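Local coordinates for protein GCN5-related N-acetyltransferase (Anabaena variabilis, PDB 2OZG) that binds coenzyme A and probably transfers an acetyl group from acetyl-CoA to an amino group, perhaps that of an aminoglycoside, at residues A[326-329]-A[334-337]; A[304-309]-A[382-387]. All coordinates share one frame; numbering follows the deposited sequence.

Interaction 1: residues A[326-329]-A[334-337]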
loop_
_atom_site.group_PDB
_atom_site.type_symbol
_atom_site.label_atom_id
_atom_site.label_comp_id
_atom_site.label_asym_id
_atom_site.label_seq_id
_atom_site.Cartn_x
_atom_site.Cartn_y
_atom_site.Cartn_z
ATOM N N PHE A 326 -50.513 -7.131 -21.823
ATOM C CA PHE A 326 -50.130 -6.551 -23.095
ATOM C C PHE A 326 -49.650 -7.700 -24.015
ATOM O O PHE A 326 -48.963 -8.659 -23.574
ATOM C CB PHE A 326 -48.960 -5.535 -22.913
ATOM C CG PHE A 326 -49.258 -4.412 -21.961
ATOM C CD1 PHE A 326 -48.985 -4.544 -20.597
ATOM C CD2 PHE A 326 -49.815 -3.214 -22.422
ATOM C CE1 PHE A 326 -49.301 -3.518 -19.695
ATOM C CE2 PHE A 326 -50.123 -2.177 -21.522
ATOM C CZ PHE A 326 -49.868 -2.329 -20.162
ATOM N N ILE A 327 -50.028 -7.610 -25.276
ATOM C CA ILE A 327 -49.485 -8.494 -26.289
ATOM C C ILE A 327 -48.447 -7.703 -27.090
ATOM O O ILE A 327 -48.758 -6.682 -27.692
ATOM C CB ILE A 327 -50.551 -9.009 -27.258
ATOM C CG1 ILE A 327 -51.690 -9.652 -26.462
ATOM C CG2 ILE A 327 -49.896 -9.939 -28.253
ATOM C CD1 ILE A 327 -52.928 -10.069 -27.307
ATOM N N LEU A 328 -47.213 -8.177 -27.062
ATOM C CA LEU A 328 -46.136 -7.646 -27.885
ATOM C C LEU A 328 -46.038 -8.519 -29.134
ATOM O O LEU A 328 -45.690 -9.706 -29.022
ATOM C CB LEU A 328 -44.819 -7.776 -27.127
ATOM C CG LEU A 328 -43.564 -7.353 -27.826
ATOM C CD1 LEU A 328 -43.643 -5.897 -28.255
ATOM C CD2 LEU A 328 -42.393 -7.624 -26.896
ATOM N N SER A 329 -46.334 -7.970 -30.311
ATOM C CA SER A 329 -46.232 -8.749 -31.559
ATOM C C SER A 329 -45.079 -8.193 -32.336
ATOM O O SER A 329 -45.068 -7.006 -32.679
ATOM C CB SER A 329 -47.505 -8.640 -32.447
ATOM O OG SER A 329 -48.620 -9.083 -31.713
ATOM N N LYS A 334 -39.874 -4.868 -36.143
ATOM C CA LYS A 334 -40.758 -3.894 -35.531
ATOM C C LYS A 334 -41.783 -4.593 -34.656
ATOM O O LYS A 334 -41.990 -5.779 -34.809
ATOM C CB LYS A 334 -41.466 -3.125 -36.617
ATOM C CG LYS A 334 -40.577 -2.590 -37.723
ATOM C CD LYS A 334 -41.425 -1.879 -38.779
ATOM C CE LYS A 334 -41.627 -2.706 -40.026
ATOM N NZ LYS A 334 -40.476 -2.455 -40.954
ATOM N N SER A 335 -42.360 -3.849 -33.705
ATOM C CA SER A 335 -43.384 -4.337 -32.826
ATOM C C SER A 335 -44.685 -3.515 -32.894
ATOM O O SER A 335 -44.736 -2.396 -33.388
ATOM C CB SER A 335 -42.933 -4.353 -31.384
ATOM O OG SER A 335 -42.767 -3.025 -30.928
ATOM N N GLU A 336 -45.735 -4.148 -32.420
ATOM C CA GLU A 336 -47.026 -3.532 -32.221
ATOM C C GLU A 336 -47.447 -4.127 -30.877
ATOM O O GLU A 336 -47.278 -5.337 -30.634
ATOM C CB GLU A 336 -48.009 -3.870 -33.323
ATOM C CG GLU A 336 -49.344 -3.206 -33.107
ATOM C CD GLU A 336 -50.400 -3.580 -34.166
ATOM O OE1 GLU A 336 -50.003 -4.162 -35.217
ATOM O OE2 GLU A 336 -51.608 -3.288 -33.918
ATOM N N VAL A 337 -47.916 -3.269 -29.982
ATOM C CA VAL A 337 -48.333 -3.671 -28.671
ATOM C C VAL A 337 -49.817 -3.343 -28.547
ATOM O O VAL A 337 -50.235 -2.249 -28.921
ATOM C CB VAL A 337 -47.569 -2.915 -27.612
ATOM C CG1 VAL A 337 -48.263 -3.076 -26.237
ATOM C CG2 VAL A 337 -46.123 -3.372 -27.583
HETATM O O HOH W 1 -49.952 -6.743 -30.501
#
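Ser335, Glu336 and Val337 lie along the backbone of Leu328 and Ser329 as the returning arm of a beta hairpin, the two strands running antiparallel with their axes 4.8 Å apart. At Ser335 the CB atom meets Leu328 CD1 at 3.6 Å, and its CA-H points at the carbonyl of Ser329. A small residue suits this place: its methylene can touch leucine while its hydroxyl hydrogen-bonds to Leu297 O. Glu336 forms the hydrogen-bonded pair with Ser329. Ser329 N donates to Glu336 O over 2.8 Å in an almost straight bond (172°), and Glu336 N answers to Ser329 O at 2.9 Å, more bent at 150°. A water also donates to Glu336 O and bonds Ser329 OG, so two donors grip this carbonyl. The carboxylate of Glu336, on an extended chain, runs out from the exposed face that it shares with Ser329. Val337, paired with Leu328 without hydrogen bonds, turns to the opposite, apolar face, and its branches divide the work. CG2 meets Leu328 CD1 at 3.6 Å, whereas CG1, set anti to the backbone N (chi1 165°), reaches Phe326 CD2 at 4.1 Å, coming at the ring obliquely. The CA-H of Val337 points at Ile327 O, 3.2 Å from Val337 CA. Beta-branched valine suits the extended backbone and offers a methyl to each neighbour. Helix 293-299 packs on Val337 and Phe326, helix 375-385 on Leu328; strand 308-315 flanks strand 324-331 on its other side, leaving 334-339 outermost within the chain.

Interaction 2: residues A[304-309]-A[382-387]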
loop_
_atom_site.group_PDB
_atom_site.type_symbol
_atom_site.label_atom_id
_atom_site.label_comp_id
_atom_site.label_asym_id
_atom_site.label_seq_id
_atom_site.Cartn_x
_atom_site.Cartn_y
_atom_site.Cartn_z
ATOM N N LEU A 304 -34.122 -8.810 -36.801
ATOM C CA LEU A 304 -34.760 -9.352 -37.981
ATOM C C LEU A 304 -34.741 -10.896 -37.926
ATOM O O LEU A 304 -33.810 -11.513 -37.399
ATOM C CB LEU A 304 -34.042 -8.864 -39.248
ATOM C CG LEU A 304 -34.125 -7.371 -39.570
ATOM C CD1 LEU A 304 -33.168 -7.036 -40.718
ATOM C CD2 LEU A 304 -35.592 -6.999 -39.929
ATOM N N GLY A 305 -35.762 -11.484 -38.508
ATOM C CA GLY A 305 -35.930 -12.913 -38.590
ATOM C C GLY A 305 -36.822 -13.437 -37.485
ATOM O O GLY A 305 -37.127 -14.613 -37.451
ATOM N N VAL A 306 -37.219 -12.561 -36.568
ATOM C CA VAL A 306 -38.076 -12.937 -35.465
ATOM C C VAL A 306 -39.546 -12.618 -35.786
ATOM O O VAL A 306 -39.893 -11.519 -36.234
ATOM C CB VAL A 306 -37.628 -12.235 -34.175
ATOM C CG1 VAL A 306 -38.590 -12.532 -33.041
ATOM C CG2 VAL A 306 -36.165 -12.642 -33.811
ATOM N N GLU A 307 -40.415 -13.602 -35.618
ATOM C CA GLU A 307 -41.839 -13.346 -35.777
ATOM C C GLU A 307 -42.469 -14.027 -34.573
ATOM O O GLU A 307 -42.513 -15.266 -34.502
ATOM C CB GLU A 307 -42.371 -13.856 -37.111
ATOM C CG GLU A 307 -43.815 -13.458 -37.366
ATOM C CD GLU A 307 -44.311 -13.854 -38.762
ATOM O OE1 GLU A 307 -43.476 -14.003 -39.683
ATOM O OE2 GLU A 307 -45.532 -14.022 -38.933
ATOM N N ALA A 308 -42.939 -13.229 -33.620
ATOM C CA ALA A 308 -43.486 -13.788 -32.398
ATOM C C ALA A 308 -44.422 -12.854 -31.716
ATOM O O ALA A 308 -44.280 -11.643 -31.813
ATOM C CB ALA A 308 -42.382 -14.116 -31.444
ATOM N N GLU A 309 -45.359 -13.446 -30.988
ATOM C CA GLU A 309 -46.296 -12.724 -30.180
ATOM C C GLU A 309 -46.037 -13.116 -28.709
ATOM O O GLU A 309 -46.174 -14.280 -28.339
ATOM C CB GLU A 309 -47.667 -13.139 -30.612
ATOM C CG GLU A 309 -48.761 -12.255 -30.230
ATOM C CD GLU A 309 -50.061 -12.742 -30.847
ATOM O OE1 GLU A 309 -50.709 -13.607 -30.226
ATOM O OE2 GLU A 309 -50.431 -12.246 -31.940
ATOM N N THR A 382 -36.831 -14.750 -25.475
ATOM C CA THR A 382 -35.409 -14.841 -25.745
ATOM C C THR A 382 -35.127 -14.377 -27.158
ATOM O O THR A 382 -34.182 -13.640 -27.385
ATOM C CB THR A 382 -34.917 -16.285 -25.555
ATOM O OG1 THR A 382 -35.191 -16.684 -24.227
ATOM C CG2 THR A 382 -33.455 -16.422 -25.805
ATOM N N GLN A 383 -35.967 -14.797 -28.095
ATOM C CA GLN A 383 -35.799 -14.431 -29.488
ATOM C C GLN A 383 -35.989 -12.917 -29.682
ATOM O O GLN A 383 -35.196 -12.255 -30.376
ATOM C CB GLN A 383 -36.832 -15.188 -30.344
ATOM C CG GLN A 383 -36.603 -16.717 -30.382
ATOM C CD GLN A 383 -37.749 -17.468 -31.011
ATOM O OE1 GLN A 383 -38.868 -16.951 -31.074
ATOM N NE2 GLN A 383 -37.500 -18.707 -31.437
ATOM N N ILE A 384 -37.038 -12.381 -29.055
ATOM C CA ILE A 384 -37.380 -10.936 -29.160
ATOM C C ILE A 384 -36.319 -9.997 -28.606
ATOM O O ILE A 384 -35.963 -8.977 -29.246
ATOM C CB ILE A 384 -38.741 -10.651 -28.457
ATOM C CG1 ILE A 384 -39.877 -11.331 -29.216
ATOM C CG2 ILE A 384 -39.079 -9.161 -28.355
ATOM C CD1 ILE A 384 -41.211 -11.358 -28.488
ATOM N N PHE A 385 -35.836 -10.307 -27.403
ATOM C CA PHE A 385 -34.966 -9.349 -26.689
ATOM C C PHE A 385 -33.479 -9.596 -26.781
ATOM O O PHE A 385 -32.720 -8.870 -26.172
ATOM C CB PHE A 385 -35.389 -9.233 -25.210
ATOM C CG PHE A 385 -36.776 -8.646 -25.038
ATOM C CD1 PHE A 385 -36.978 -7.265 -25.191
ATOM C CD2 PHE A 385 -37.851 -9.454 -24.703
ATOM C CE1 PHE A 385 -38.260 -6.722 -25.091
ATOM C CE2 PHE A 385 -39.166 -8.916 -24.599
ATOM C CZ PHE A 385 -39.347 -7.557 -24.787
ATOM N N ALA A 386 -33.075 -10.570 -27.582
ATOM C CA ALA A 386 -31.652 -10.941 -27.739
ATOM C C ALA A 386 -30.911 -9.770 -28.332
ATOM O O ALA A 386 -31.462 -9.045 -29.155
ATOM C CB ALA A 386 -31.527 -12.146 -28.656
ATOM N N GLY A 387 -29.667 -9.581 -27.916
ATOM C CA GLY A 387 -28.907 -8.467 -28.402
ATOM C C GLY A 387 -27.569 -8.340 -27.706
ATOM O O GLY A 387 -27.287 -9.031 -26.740
#
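The first torsions of Val306 and Gln383 decide which of their atoms meet. In Val306, chi1 of 175° places CG1 opposite the backbone N and leaves CG2 beside it; CG1 reaches Gln383 CB at 4.2 Å, while CG2 rests against the carbonyl of the same residue, 3.6 Å from Gln383 O. In Gln383, chi1 of -67° sets CG anti to the carbonyl carbon, and the chain beyond is extended, which carries the amide away from the valine. The two side chains therefore meet at the root of the glutamine rather than at its polar end. That end has another task: NE2 hydrogen-bonds to Leu304 O of the second subunit, and Leu304 O of this chain receives the equivalent bond from Gln383 of that subunit. Glutamine suits the place because its methylenes can pack within the chain while its amide reaches across to the other.

Ile384, the next residue of helix 375-385, takes over the inner part of the contact. Its CG1 approaches Val306 CG1 at 4.2 Å, and from there the branch runs on to CD1, which lies 4.2 Å from Ala308 CB. Val306 and Ala308 both direct their side chains at the helix, whereas the intervening Glu307 turns away, as expected of an extended chain. Ala308 leaves room for the longer isoleucine, which also packs on Leu310 and Val330.

Chemically, the contact between 304-309 and 382-387 is apolar, made of methyl and methylene groups with one methyl on a backbone carbonyl, so shape and the exclusion of water probably hold the last turn of the helix against the chain entering the sheet. Directional bonds lie beside it, from Lys380 to Glu309 O and from the Gln383 amide to the second subunit.

How the interactions relate
Interactions 1 and 2 lie 11 Å apart, centre to centre, within the sterol carrier protein-like domain, and the same five-stranded sheet joins them: strand 308-315, which 304-309 enters, is the neighbour of strand 324-331 of the hairpin. They also touch directly. On the helix-covered face, Leu328 CD2 lies 3.9 Å from Ile384 CG2 and 3.7 Å from Phe385 CZ, so this leucine continues the apolar layer of interaction 2 into that of interaction 1. On the other face, the methylene Glu309 CG packs on Ile327 CG2 (3.2 Å) and Ser329 OG (3.5 Å). Both contacts lie away from the coenzyme A site, whose residues belong mainly to the N-terminal acetyltransferase domain.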